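Local coordinates for iron-regulated ABC transporter siderophore-binding protein SirA (Staphylococcus aureus subsp. aureus, PDB 3MWF) that binds the iron(III) siderophore staphyloferrin B and probably delivers it to an ABC transporter for iron uptake by the cell, at residues T26-Q29 with G30-D33; V46-W49 with T50-K54; I87-K91 with V92-K96; E95-Y98 with D99-S102; V113-F116 with K117-T120. All blocks are in the same frame, centred on the assembly; numbering follows the deposited sequence.

Each contact joins neighbouring segments at a turn or helix start, and contacts 1, 3 and 5 follow three adjoining parallel strands of the six-stranded mixed sheet. Contact 1 turns strand 24-26 into helix 29-37. Contact 2 closes the loop after strand 44-45 and meets contact 1 through Gln29 NE2 and Glu47 O. Contact 3 turns strand 86-90 into the short helix 91-94; contact 4 overlaps it at Glu95 and Lys96 and starts helix 98-104. Contact 5 leads from strand 107-110 into helix 116-127, with Thr119 bound to Tyr28 of contact 1. None nests inside another. Contacts 2, 3 and 5 reach the siderophore.

Contact 1 of 5, residues T26-Q29 with G30-D33; sequences TLYQ and GATD
The carbonyl oxygen of Tyr28 is gripped by the first turn of helix 29-37, with Tyr28 as the N-cap residue where strand 24-26 gives way to the helix, a strand-to-helix turn of the N-terminal lobe in this member of the periplasmic-binding-protein family. Thr32 N donates to Tyr28 O at 3.2 Å, nearly along the C=O axis, and Ala31 N adds a weak, bent bond to the same oxygen. One residue further on, Asp33 N bonds to Gln29 O at 3.1 Å and carries the helical pattern forward.

The ring of Tyr28 turns back against the first helical turn. Its CG sits between the backbone N and the carbonyl carbon (chi1 58°), which sets one ring face against Ala31; Ala31 CB lies over the ring centre, 3.7 Å from the centroid and only 5° off the normal, a nearly ideal CH-pi contact. The phenol oxygen is hydrogen-bonded to Thr110 OG1 and Thr119 OG1, which holds the far end of the ring. The amide of Gln29 is engaged elsewhere: NE2 bonds to Glu71 OE1 and to the carbonyl of Glu47.

All the touching residues are buried, and on the side of the turn away from the ring the last residue of the strand is tied to the helix through hydroxyls: the side chains of Thr26 and Thr32 cross at about a right angle, their OG1 atoms 2.7 Å apart in a hydrogen bond.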
# COMPACT_ATOMS: atom_id res chain seq x y z
N THR A 26 -12.39 6.09 8.49
CA THR A 26 -11.59 5.35 7.51
C THR A 26 -11.13 4.05 8.10
O THR A 26 -10.48 4.03 9.16
CB THR A 26 -10.40 6.21 7.02
OG1 THR A 26 -9.74 6.81 8.15
CG2 THR A 26 -10.88 7.28 6.08
N LEU A 27 -11.45 2.94 7.42
CA LEU A 27 -11.21 1.58 7.95
C LEU A 27 -10.04 0.83 7.35
O LEU A 27 -9.87 -0.35 7.60
CB LEU A 27 -12.48 0.73 7.80
CG LEU A 27 -13.70 1.32 8.55
CD1 LEU A 27 -14.88 0.36 8.41
CD2 LEU A 27 -13.40 1.54 10.02
N TYR A 28 -9.23 1.52 6.53
CA TYR A 28 -7.91 0.98 6.22
C TYR A 28 -6.88 2.09 6.11
O TYR A 28 -7.23 3.23 5.87
CB TYR A 28 -7.95 0.10 4.97
CG TYR A 28 -8.43 0.71 3.68
CD1 TYR A 28 -9.79 0.67 3.34
CD2 TYR A 28 -7.52 1.21 2.74
CE1 TYR A 28 -10.23 1.16 2.10
CE2 TYR A 28 -7.95 1.72 1.51
CZ TYR A 28 -9.30 1.65 1.19
OH TYR A 28 -9.76 2.13 -0.01
N GLN A 29 -5.60 1.74 6.28
CA GLN A 29 -4.54 2.76 6.37
C GLN A 29 -4.59 3.75 5.21
O GLN A 29 -4.47 4.95 5.41
CB GLN A 29 -3.17 2.07 6.34
CG GLN A 29 -3.04 0.83 7.26
CD GLN A 29 -3.18 1.17 8.72
OE1 GLN A 29 -2.54 2.09 9.21
NE2 GLN A 29 -4.04 0.42 9.44
N GLY A 30 -4.72 3.23 3.99
CA GLY A 30 -4.63 4.10 2.81
C GLY A 30 -5.79 5.07 2.73
O GLY A 30 -5.63 6.16 2.22
N ALA A 31 -6.96 4.65 3.21
CA ALA A 31 -8.15 5.50 3.21
C ALA A 31 -7.91 6.66 4.18
O ALA A 31 -8.24 7.82 3.88
CB ALA A 31 -9.38 4.69 3.63
N THR A 32 -7.29 6.37 5.31
CA THR A 32 -6.93 7.45 6.27
C THR A 32 -6.00 8.47 5.65
O THR A 32 -6.19 9.70 5.78
CB THR A 32 -6.30 6.85 7.51
OG1 THR A 32 -7.22 5.90 8.06
CG2 THR A 32 -6.07 7.94 8.58
N ASP A 33 -5.00 7.95 4.94
CA ASP A 33 -4.04 8.77 4.24
C ASP A 33 -4.70 9.60 3.16
O ASP A 33 -4.43 10.80 3.02
CB ASP A 33 -2.94 7.87 3.65
CG ASP A 33 -1.85 8.67 2.90
OD1 ASP A 33 -2.14 9.20 1.80
OD2 ASP A 33 -0.70 8.74 3.43

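Contact 2 of 5, residues V46-W49 with T50-K54; sequences VESW and TQKPK. With SE8 (5-[(2-{[(3S)-5-{[(2S)-2-amino-2-carboxyethyl]amino}-3-carboxy-3-hydroxy-5-oxopentanoyl]amino}ethyl)amino]-2,5-dioxopentanoic acid), chain C.
Ser48 joins the two sides of this loop with both its amide and its hydroxyl. Ser48 N donates to Pro53 O at 2.9 Å, an almost straight bond that meets the oxygen from above its carbonyl plane. With chi1 at 53° the hydroxyl turns into the loop, and Ser48 OG gives its proton to Thr50 O at 2.8 Å. Pro53 O has further partners: a water donates to it and also to Val46 O, bridging the two carbonyls, while Glu47 CA makes a longer CA-H...O contact of 3.4 Å with the same oxygen. The peptide bond before Pro53 is cis, which probably helps bring its carbonyl back to Ser48.

Glu47 and Lys52, whose side chains cross obliquely, pair their charges. Both chains are extended beyond CG, and Lys52 NZ reaches Glu47 OE2 at 2.6 Å, 44° out of the carboxylate plane. Lys52 CG meanwhile rests against Ser48 O. The carbonyl of Glu47 is taken by Gln29 NE2, and the ammonium of Lys54 is bound by Leu62 O and Thr65 O.

Trp49 leaves the loop on the siderophore side. The ligand amide nitrogen N4 lies over one face of the indole, offset toward the rim, and is 3.4 Å from Trp49 CH2. The hydrogen-bonded loop thus carries an aromatic wall of the staphyloferrin B pocket.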
# COMPACT_ATOMS: atom_id res chain seq x y z
N VAL A 46 -8.95 3.40 11.75
CA VAL A 46 -8.33 2.22 12.32
C VAL A 46 -6.89 2.56 12.78
O VAL A 46 -6.26 3.49 12.27
CB VAL A 46 -8.32 1.02 11.35
CG1 VAL A 46 -9.78 0.44 11.20
CG2 VAL A 46 -7.67 1.38 9.98
N GLU A 47 -6.43 1.84 13.80
CA GLU A 47 -5.06 2.06 14.30
C GLU A 47 -4.03 1.73 13.21
O GLU A 47 -4.27 0.89 12.35
CB GLU A 47 -4.81 1.24 15.56
CG GLU A 47 -4.54 -0.21 15.34
CD GLU A 47 -4.44 -0.99 16.62
OE1 GLU A 47 -4.79 -0.44 17.69
OE2 GLU A 47 -4.04 -2.17 16.54
N SER A 48 -2.87 2.38 13.27
CA SER A 48 -1.78 2.06 12.38
C SER A 48 -1.23 0.67 12.66
O SER A 48 -1.33 0.16 13.79
CB SER A 48 -0.67 3.11 12.51
OG SER A 48 -0.29 3.26 13.88
N TRP A 49 -0.62 0.04 11.66
CA TRP A 49 -0.12 -1.29 11.85
C TRP A 49 1.10 -1.34 12.77
O TRP A 49 1.32 -2.32 13.51
CB TRP A 49 0.32 -1.89 10.51
CG TRP A 49 -0.79 -2.29 9.57
CD1 TRP A 49 -1.06 -1.73 8.35
CD2 TRP A 49 -1.75 -3.33 9.76
NE1 TRP A 49 -2.15 -2.35 7.77
CE2 TRP A 49 -2.58 -3.36 8.60
CE3 TRP A 49 -1.97 -4.26 10.78
CZ2 TRP A 49 -3.63 -4.28 8.44
CZ3 TRP A 49 -3.03 -5.18 10.63
CH2 TRP A 49 -3.84 -5.19 9.45
N THR A 50 1.91 -0.30 12.68
CA THR A 50 3.07 -0.14 13.59
C THR A 50 3.04 1.30 14.06
O THR A 50 2.18 2.07 13.61
CB THR A 50 4.42 -0.41 12.89
OG1 THR A 50 4.60 0.54 11.82
CG2 THR A 50 4.51 -1.86 12.36
N GLN A 51 3.95 1.68 14.97
CA GLN A 51 3.90 3.03 15.56
C GLN A 51 2.50 3.33 16.10
O GLN A 51 2.03 4.45 16.00
CB GLN A 51 4.29 4.10 14.54
CG GLN A 51 5.70 3.87 13.97
CD GLN A 51 6.14 4.95 13.01
OE1 GLN A 51 5.32 5.66 12.43
NE2 GLN A 51 7.46 5.07 12.83
N LYS A 52 1.87 2.33 16.73
CA LYS A 52 0.48 2.49 17.15
C LYS A 52 0.34 3.64 18.14
O LYS A 52 1.24 3.85 18.96
CB LYS A 52 -0.01 1.21 17.83
CG LYS A 52 -0.01 -0.01 16.94
CD LYS A 52 -0.71 -1.18 17.64
CE LYS A 52 -0.76 -2.38 16.72
NZ LYS A 52 -1.82 -3.36 17.17
N PRO A 53 -0.79 4.35 18.12
CA PRO A 53 -1.99 4.13 17.31
C PRO A 53 -2.01 4.85 15.96
O PRO A 53 -2.92 4.60 15.16
CB PRO A 53 -3.09 4.72 18.20
CG PRO A 53 -2.44 5.84 18.84
CD PRO A 53 -1.04 5.37 19.17
N LYS A 54 -1.04 5.74 15.70
CA LYS A 54 -1.04 6.58 14.51
C LYS A 54 0.38 6.71 13.97
O LYS A 54 1.29 7.08 14.71
CB LYS A 54 -1.58 7.99 14.83
CG LYS A 54 -3.07 8.00 15.27
CD LYS A 54 -3.44 9.33 15.92
CE LYS A 54 -4.89 9.26 16.46
NZ LYS A 54 -5.22 10.51 17.22
C1 SE8 C . -3.04 -8.70 8.37
C2 SE8 C . -1.55 -8.85 8.54
C3 SE8 C . -0.93 -7.54 8.99
N4 SE8 C . -1.02 -6.49 7.98
C5 SE8 C . -0.05 -6.26 7.12
C6 SE8 C . -0.33 -5.26 6.03
C7 SE8 C . -1.06 -5.92 4.86
C8 SE8 C . -1.48 -4.82 3.87
C9 SE8 C . -2.02 -5.34 2.54
N10 SE8 C . -2.75 -6.45 2.56
C11 SE8 C . -3.30 -6.94 1.32
C12 SE8 C . -4.82 -6.98 1.38
N13 SE8 C . -5.39 -7.85 0.37
C14 SE8 C . -5.52 -9.21 0.51
C15 SE8 C . -5.46 -9.82 1.88
C16 SE8 C . -3.97 -9.89 2.14
C17 SE8 C . -3.55 -9.75 3.57
C18 SE8 C . -2.74 -10.85 4.04
O19 SE8 C . -3.76 -8.64 9.40
O20 SE8 C . -3.50 -8.69 7.21
N21 SE8 C . -0.97 -9.29 7.26
O22 SE8 C . 1.04 -6.80 7.16
C23 SE8 C . -0.18 -6.98 4.22
O24 SE8 C . 0.76 -6.63 3.48
O25 SE8 C . -0.42 -8.20 4.43
O26 SE8 C . -2.21 -6.62 5.38
O27 SE8 C . -1.80 -4.71 1.51
O28 SE8 C . -5.65 -9.96 -0.44
O29 SE8 C . -3.74 -8.72 4.23
O30 SE8 C . -1.96 -10.64 4.97
O31 SE8 C . -2.81 -11.97 3.48
O HOH W 1 -4.30 5.68 12.88

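Contact 3 of 5, residues I87-K91 with V92-K96; sequences IVASK and VRNEK. With SE8 (5-[(2-{[(3S)-5-{[(2S)-2-amino-2-carboxyethyl]amino}-3-carboxy-3-hydroxy-5-oxopentanoyl]amino}ethyl)amino]-2,5-dioxopentanoic acid), chain C.
Ser90 and Asn94 bond to each other reciprocally across the end of strand 86-90. Ser90 N donates to Asn94 OD1 at 3.0 Å, nearly straight at 169°, and Asn94 N returns a bond to Ser90 O at 2.8 Å. Ser90 is also the N-cap of the short helix that follows: with chi1 at 68°, its OG turns toward the helix start and accepts from Arg93 N at 3.1 Å. A water hydrogen-bonds to Ser90 OG and donates to Asn94 OD1. The amide oxygen thus stands close to the strand end, with Ala89 CB packed against it.

The charged pair is looser. Lys91 and Glu95 lie side by side and point the same way, yet Lys91 NZ stays 3.3 Å from Glu95 OE1 and only slightly farther from OE2, a weak, forked salt bridge at the surface.

Ligand contacts come from the pocket side of the helix. Arg93, its chain bent at chi2, sends NH2 to the siderophore hydroxyl oxygen O26 at 2.8 Å and NH1 to the carbonyl oxygen O29 at 3.0 Å, with a weaker bond from NH1 to the carboxylate oxygen O20. Val92 CG2 packs on ligand carbons C14 and C15. Glu71 pairs with NE of Arg93 in a salt bridge and probably helps orient the guanidinium. Placed among oxygens of the iron-bearing siderophore, the cation probably helps to offset the negative charge of the complex.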
# COMPACT_ATOMS: atom_id res chain seq x y z
N ILE A 87 -18.50 6.18 5.95
CA ILE A 87 -17.50 5.18 6.34
C ILE A 87 -16.82 4.69 5.07
O ILE A 87 -17.49 4.38 4.09
CB ILE A 87 -18.15 4.00 7.10
CG1 ILE A 87 -18.81 4.54 8.38
CG2 ILE A 87 -17.11 2.86 7.39
CD1 ILE A 87 -19.81 3.55 8.99
N VAL A 88 -15.48 4.62 5.08
CA VAL A 88 -14.76 4.09 3.93
C VAL A 88 -14.18 2.71 4.34
O VAL A 88 -13.38 2.61 5.28
CB VAL A 88 -13.59 5.03 3.44
CG1 VAL A 88 -12.86 4.43 2.23
CG2 VAL A 88 -14.13 6.42 3.07
N ALA A 89 -14.63 1.68 3.64
CA ALA A 89 -14.35 0.29 4.00
C ALA A 89 -13.68 -0.37 2.81
O ALA A 89 -13.52 0.27 1.77
CB ALA A 89 -15.66 -0.47 4.33
N SER A 90 -13.28 -1.62 2.99
CA SER A 90 -12.75 -2.45 1.90
C SER A 90 -13.44 -3.81 1.93
O SER A 90 -13.84 -4.30 3.01
CB SER A 90 -11.22 -2.62 2.03
OG SER A 90 -10.88 -3.40 3.17
N LYS A 91 -13.56 -4.45 0.77
CA LYS A 91 -14.12 -5.80 0.72
C LYS A 91 -13.16 -6.74 1.45
O LYS A 91 -13.56 -7.58 2.25
CB LYS A 91 -14.37 -6.22 -0.74
CG LYS A 91 -15.06 -7.57 -0.94
CD LYS A 91 -15.77 -7.54 -2.29
CE LYS A 91 -15.38 -8.71 -3.20
NZ LYS A 91 -15.97 -10.02 -2.75
N VAL A 92 -11.85 -6.56 1.22
CA VAL A 92 -10.92 -7.48 1.85
C VAL A 92 -11.02 -7.51 3.40
O VAL A 92 -10.98 -8.59 4.01
CB VAL A 92 -9.48 -7.30 1.33
CG1 VAL A 92 -8.91 -5.95 1.73
CG2 VAL A 92 -8.64 -8.45 1.85
N ARG A 93 -11.16 -6.35 4.04
CA ARG A 93 -11.24 -6.34 5.49
C ARG A 93 -12.67 -6.51 6.01
O ARG A 93 -12.87 -7.16 7.04
CB ARG A 93 -10.70 -5.04 6.07
CG ARG A 93 -9.27 -4.67 5.64
CD ARG A 93 -8.28 -5.73 6.00
NE ARG A 93 -6.95 -5.24 5.69
CZ ARG A 93 -5.88 -6.01 5.55
NH1 ARG A 93 -5.99 -7.33 5.66
NH2 ARG A 93 -4.70 -5.45 5.29
N ASN A 94 -13.62 -5.92 5.31
CA ASN A 94 -14.93 -5.67 5.94
C ASN A 94 -16.11 -6.30 5.22
O ASN A 94 -17.25 -5.98 5.54
CB ASN A 94 -15.21 -4.16 6.05
CG ASN A 94 -14.01 -3.36 6.57
OD1 ASN A 94 -13.53 -2.45 5.89
ND2 ASN A 94 -13.56 -3.66 7.80
N GLU A 95 -15.87 -7.22 4.28
CA GLU A 95 -17.01 -7.73 3.50
C GLU A 95 -18.11 -8.25 4.42
O GLU A 95 -19.29 -7.97 4.18
CB GLU A 95 -16.60 -8.85 2.54
CG GLU A 95 -17.77 -9.34 1.67
CD GLU A 95 -17.32 -10.27 0.57
OE1 GLU A 95 -16.12 -10.62 0.54
OE2 GLU A 95 -18.17 -10.65 -0.27
N LYS A 96 -17.72 -8.99 5.46
CA LYS A 96 -18.69 -9.68 6.32
C LYS A 96 -19.49 -8.74 7.24
O LYS A 96 -20.55 -9.12 7.72
CB LYS A 96 -18.00 -10.81 7.11
CG LYS A 96 -17.64 -12.03 6.26
CD LYS A 96 -17.22 -13.22 7.14
CE LYS A 96 -17.38 -14.56 6.42
NZ LYS A 96 -16.40 -14.73 5.29
C1 SE8 C . -3.04 -8.70 8.37
C2 SE8 C . -1.55 -8.85 8.54
C3 SE8 C . -0.93 -7.54 8.99
N4 SE8 C . -1.02 -6.49 7.98
C5 SE8 C . -0.05 -6.26 7.12
C6 SE8 C . -0.33 -5.26 6.03
C7 SE8 C . -1.06 -5.92 4.86
C8 SE8 C . -1.48 -4.82 3.87
C9 SE8 C . -2.02 -5.34 2.54
N10 SE8 C . -2.75 -6.45 2.56
C11 SE8 C . -3.30 -6.94 1.32
C12 SE8 C . -4.82 -6.98 1.38
N13 SE8 C . -5.39 -7.85 0.37
C14 SE8 C . -5.52 -9.21 0.51
C15 SE8 C . -5.46 -9.82 1.88
C16 SE8 C . -3.97 -9.89 2.14
C17 SE8 C . -3.55 -9.75 3.57
C18 SE8 C . -2.74 -10.85 4.04
O19 SE8 C . -3.76 -8.64 9.40
O20 SE8 C . -3.50 -8.69 7.21
N21 SE8 C . -0.97 -9.29 7.26
O22 SE8 C . 1.04 -6.80 7.16
C23 SE8 C . -0.18 -6.98 4.22
O24 SE8 C . 0.76 -6.63 3.48
O25 SE8 C . -0.42 -8.20 4.43
O26 SE8 C . -2.21 -6.62 5.38
O27 SE8 C . -1.80 -4.71 1.51
O28 SE8 C . -5.65 -9.96 -0.44
O29 SE8 C . -3.74 -8.72 4.23
O30 SE8 C . -1.96 -10.64 4.97
O31 SE8 C . -2.81 -11.97 3.48
O HOH W 2 -11.07 -1.69 5.44

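Contact 4 of 5, residues E95-Y98 with D99-S102; sequences EKVY and DQLS
One face of the Tyr98 ring is overlapped by the hydroxyl of Ser102, in the first turn of helix 98-104, where Val97 is the N-cap residue. Ser102 OG is 3.2 Å above the ring plane, displaced toward the rim, and comes within 3.3 Å of Tyr98 CZ. The ring reaches this place because Tyr98 CG is set anti to the backbone N (chi1 175°), which carries the ring alongside Ser102, one turn on. Its phenol oxygen is hydrogen-bonded to the carbonyl of Thr107 on the neighbouring edge strand, so the aromatic group links the helix to the sheet.

The opening turn is fixed by two backbone bonds, Leu101 N to Val97 O and Ser102 N to Tyr98 O, both 2.9 Å long. Further toward the N terminus, a water accepts from Asp99 N at 2.8 Å and gives a weak bond to Lys96 O, taking up an amide of the first helical turn.

On the inner side, Val97 CG2 meets Leu101 CD1 at 4.0 Å. Leu101 is the buried residue of the turn and continues into the apolar layer formed with Leu76, Ile79 and Leu27, whereas Asp99 and Gln100 lie at the surface. At the phenol end, one water joins the two hydroxyls, 3.2 Å from Tyr98 OH and 2.8 Å from Ser102 OG.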
# COMPACT_ATOMS: atom_id res chain seq x y z
N GLU A 95 -15.87 -7.22 4.28
CA GLU A 95 -17.01 -7.73 3.50
C GLU A 95 -18.11 -8.25 4.42
O GLU A 95 -19.29 -7.97 4.18
CB GLU A 95 -16.60 -8.85 2.54
CG GLU A 95 -17.77 -9.34 1.67
CD GLU A 95 -17.32 -10.27 0.57
OE1 GLU A 95 -16.12 -10.62 0.54
OE2 GLU A 95 -18.17 -10.65 -0.27
N LYS A 96 -17.72 -8.99 5.46
CA LYS A 96 -18.69 -9.68 6.32
C LYS A 96 -19.49 -8.74 7.24
O LYS A 96 -20.55 -9.12 7.72
CB LYS A 96 -18.00 -10.81 7.11
CG LYS A 96 -17.64 -12.03 6.26
CD LYS A 96 -17.22 -13.22 7.14
CE LYS A 96 -17.38 -14.56 6.42
NZ LYS A 96 -16.40 -14.73 5.29
N VAL A 97 -18.98 -7.53 7.48
CA VAL A 97 -19.69 -6.57 8.30
C VAL A 97 -20.24 -5.37 7.50
O VAL A 97 -20.64 -4.38 8.08
CB VAL A 97 -18.81 -6.06 9.46
CG1 VAL A 97 -18.32 -7.23 10.28
CG2 VAL A 97 -17.63 -5.23 8.92
N TYR A 98 -20.17 -5.44 6.17
CA TYR A 98 -20.60 -4.31 5.34
C TYR A 98 -22.04 -3.86 5.66
O TYR A 98 -22.32 -2.66 5.72
CB TYR A 98 -20.48 -4.62 3.82
CG TYR A 98 -21.05 -3.49 3.00
CD1 TYR A 98 -20.35 -2.30 2.84
CD2 TYR A 98 -22.32 -3.61 2.43
CE1 TYR A 98 -20.88 -1.24 2.09
CE2 TYR A 98 -22.87 -2.56 1.68
CZ TYR A 98 -22.15 -1.38 1.52
OH TYR A 98 -22.71 -0.37 0.79
N ASP A 99 -22.95 -4.83 5.84
CA ASP A 99 -24.35 -4.45 6.14
C ASP A 99 -24.44 -3.73 7.50
O ASP A 99 -25.23 -2.77 7.65
CB ASP A 99 -25.29 -5.65 6.17
CG ASP A 99 -25.47 -6.33 4.81
OD1 ASP A 99 -24.97 -5.86 3.76
OD2 ASP A 99 -26.10 -7.41 4.83
N GLN A 100 -23.64 -4.19 8.46
CA GLN A 100 -23.61 -3.60 9.79
C GLN A 100 -23.04 -2.18 9.73
O GLN A 100 -23.54 -1.27 10.40
CB GLN A 100 -22.81 -4.49 10.76
CG GLN A 100 -23.46 -5.86 11.01
CD GLN A 100 -22.60 -6.83 11.80
OE1 GLN A 100 -22.63 -6.84 13.04
NE2 GLN A 100 -21.85 -7.69 11.10
N LEU A 101 -22.01 -1.98 8.91
CA LEU A 101 -21.45 -0.66 8.67
C LEU A 101 -22.49 0.26 8.04
O LEU A 101 -22.63 1.41 8.46
CB LEU A 101 -20.20 -0.72 7.78
CG LEU A 101 -18.98 -1.34 8.44
CD1 LEU A 101 -17.91 -1.53 7.36
CD2 LEU A 101 -18.43 -0.48 9.60
N SER A 102 -23.23 -0.26 7.05
CA SER A 102 -24.26 0.52 6.36
C SER A 102 -25.39 0.93 7.28
O SER A 102 -26.03 1.95 7.05
CB SER A 102 -24.83 -0.25 5.15
OG SER A 102 -23.82 -0.41 4.16
O HOH W 3 -22.60 -7.60 5.64
O HOH W 4 -23.93 1.93 2.68

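Contact 5 of 5, residues V113-F116 with K117-T120; sequences VFKF and KDTT. With SE8 (5-[(2-{[(3S)-5-{[(2S)-2-amino-2-carboxyethyl]amino}-3-carboxy-3-hydroxy-5-oxopentanoyl]amino}ethyl)amino]-2,5-dioxopentanoic acid), chain C.
Lys117 begins the second segment by laying its aliphatic chain over the ring of Phe116. Lys117 CG sits 3.9 Å from the ring centroid, 21° off the normal and shifted toward the rim, in a CH-pi contact. A chi1 of 74° at Phe116 turns one ring face to the next residue; Tyr140 meets this ring edge-to-face. The chain of Lys117 bends at chi3 and chi4, and its ammonium forms a salt bridge with Asp187.

Asp118 lies alongside Lys115 and points the same way, but their charged atoms remain apart: the contact is between Asp118 OD2 and Lys115 CD, at 3.8 Å, while the lysine ammonium pairs with Glu183.

Thr119 N donates to Lys115 O at 3.0 Å, in the carbonyl plane, the first full helical bond after the N-cap at Lys115. Thr119 OG1 is bound to Tyr28 OH and also contacts two waters, one shared with Val113 O and the other with Lys115 O.

Thr120 grips a single oxygen twice. Its N reaches Phe116 O at 2.9 Å and its OG1 donates to the same oxygen at 2.7 Å, from opposite faces of the carbonyl plane.

Ahead of the helix, Val113 CG2 lies 3.4 Å from siderophore O27, and Phe114 presents a ring edge to that oxygen. The loop thus lines the staphyloferrin B pocket, and the inverse gamma turn centred on Lys115 leads from the pocket wall into helix 116-127.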
# COMPACT_ATOMS: atom_id res chain seq x y z
N VAL A 113 -6.96 -2.75 -0.21
CA VAL A 113 -6.48 -1.65 0.63
C VAL A 113 -5.32 -0.89 0.00
O VAL A 113 -4.92 0.13 0.54
CB VAL A 113 -6.06 -2.15 2.05
CG1 VAL A 113 -7.25 -2.82 2.75
CG2 VAL A 113 -4.82 -3.11 1.96
N PHE A 114 -4.74 -1.45 -1.06
CA PHE A 114 -3.45 -0.91 -1.55
C PHE A 114 -3.53 -0.18 -2.88
O PHE A 114 -2.50 0.39 -3.34
CB PHE A 114 -2.36 -2.01 -1.59
CG PHE A 114 -2.74 -3.20 -2.43
CD1 PHE A 114 -2.75 -3.12 -3.84
CD2 PHE A 114 -3.09 -4.40 -1.82
CE1 PHE A 114 -3.13 -4.23 -4.61
CE2 PHE A 114 -3.45 -5.52 -2.55
CZ PHE A 114 -3.46 -5.45 -3.97
N LYS A 115 -4.71 -0.19 -3.51
CA LYS A 115 -4.85 0.50 -4.82
C LYS A 115 -5.21 1.96 -4.57
O LYS A 115 -6.39 2.37 -4.67
CB LYS A 115 -5.87 -0.21 -5.73
CG LYS A 115 -5.46 -1.66 -6.10
CD LYS A 115 -6.59 -2.36 -6.88
CE LYS A 115 -6.22 -3.82 -7.24
NZ LYS A 115 -5.38 -3.90 -8.47
N PHE A 116 -4.18 2.74 -4.22
CA PHE A 116 -4.40 4.07 -3.66
C PHE A 116 -5.05 5.00 -4.70
O PHE A 116 -5.74 5.96 -4.32
CB PHE A 116 -3.09 4.64 -3.11
CG PHE A 116 -2.13 5.08 -4.20
CD1 PHE A 116 -1.25 4.18 -4.77
CD2 PHE A 116 -2.16 6.40 -4.65
CE1 PHE A 116 -0.38 4.57 -5.79
CE2 PHE A 116 -1.30 6.81 -5.69
CZ PHE A 116 -0.40 5.88 -6.25
N LYS A 117 -4.90 4.70 -5.99
CA LYS A 117 -5.55 5.52 -7.02
C LYS A 117 -7.05 5.28 -7.00
O LYS A 117 -7.84 6.22 -7.14
CB LYS A 117 -4.93 5.25 -8.40
CG LYS A 117 -3.46 5.72 -8.47
CD LYS A 117 -2.68 5.17 -9.69
CE LYS A 117 -2.74 3.63 -9.75
NZ LYS A 117 -1.47 2.83 -9.91
N ASP A 118 -7.45 4.03 -6.80
CA ASP A 118 -8.87 3.71 -6.70
C ASP A 118 -9.48 4.29 -5.43
O ASP A 118 -10.59 4.84 -5.44
CB ASP A 118 -9.08 2.20 -6.81
CG ASP A 118 -8.73 1.67 -8.20
OD1 ASP A 118 -8.52 2.50 -9.13
OD2 ASP A 118 -8.66 0.45 -8.38
N THR A 119 -8.74 4.20 -4.32
CA THR A 119 -9.16 4.83 -3.05
C THR A 119 -9.34 6.35 -3.25
O THR A 119 -10.32 6.92 -2.78
CB THR A 119 -8.10 4.54 -1.96
OG1 THR A 119 -7.94 3.13 -1.88
CG2 THR A 119 -8.52 5.07 -0.59
N THR A 120 -8.40 6.98 -3.95
CA THR A 120 -8.43 8.43 -4.16
C THR A 120 -9.62 8.85 -5.01
O THR A 120 -10.34 9.79 -4.66
CB THR A 120 -7.13 8.93 -4.79
OG1 THR A 120 -6.03 8.66 -3.90
CG2 THR A 120 -7.16 10.44 -5.04
C1 SE8 C . -3.04 -8.70 8.37
C2 SE8 C . -1.55 -8.85 8.54
C3 SE8 C . -0.93 -7.54 8.99
N4 SE8 C . -1.02 -6.49 7.98
C5 SE8 C . -0.05 -6.26 7.12
C6 SE8 C . -0.33 -5.26 6.03
C7 SE8 C . -1.06 -5.92 4.86
C8 SE8 C . -1.48 -4.82 3.87
C9 SE8 C . -2.02 -5.34 2.54
N10 SE8 C . -2.75 -6.45 2.56
C11 SE8 C . -3.30 -6.94 1.32
C12 SE8 C . -4.82 -6.98 1.38
N13 SE8 C . -5.39 -7.85 0.37
C14 SE8 C . -5.52 -9.21 0.51
C15 SE8 C . -5.46 -9.82 1.88
C16 SE8 C . -3.97 -9.89 2.14
C17 SE8 C . -3.55 -9.75 3.57
C18 SE8 C . -2.74 -10.85 4.04
O19 SE8 C . -3.76 -8.64 9.40
O20 SE8 C . -3.50 -8.69 7.21
N21 SE8 C . -0.97 -9.29 7.26
O22 SE8 C . 1.04 -6.80 7.16
C23 SE8 C . -0.18 -6.98 4.22
O24 SE8 C . 0.76 -6.63 3.48
O25 SE8 C . -0.42 -8.20 4.43
O26 SE8 C . -2.21 -6.62 5.38
O27 SE8 C . -1.80 -4.71 1.51
O28 SE8 C . -5.65 -9.96 -0.44
O29 SE8 C . -3.74 -8.72 4.23
O30 SE8 C . -1.96 -10.64 4.97
O31 SE8 C . -2.81 -11.97 3.48
O HOH W 5 -5.16 2.94 -0.63
O HOH W 6 -7.63 0.35 -2.65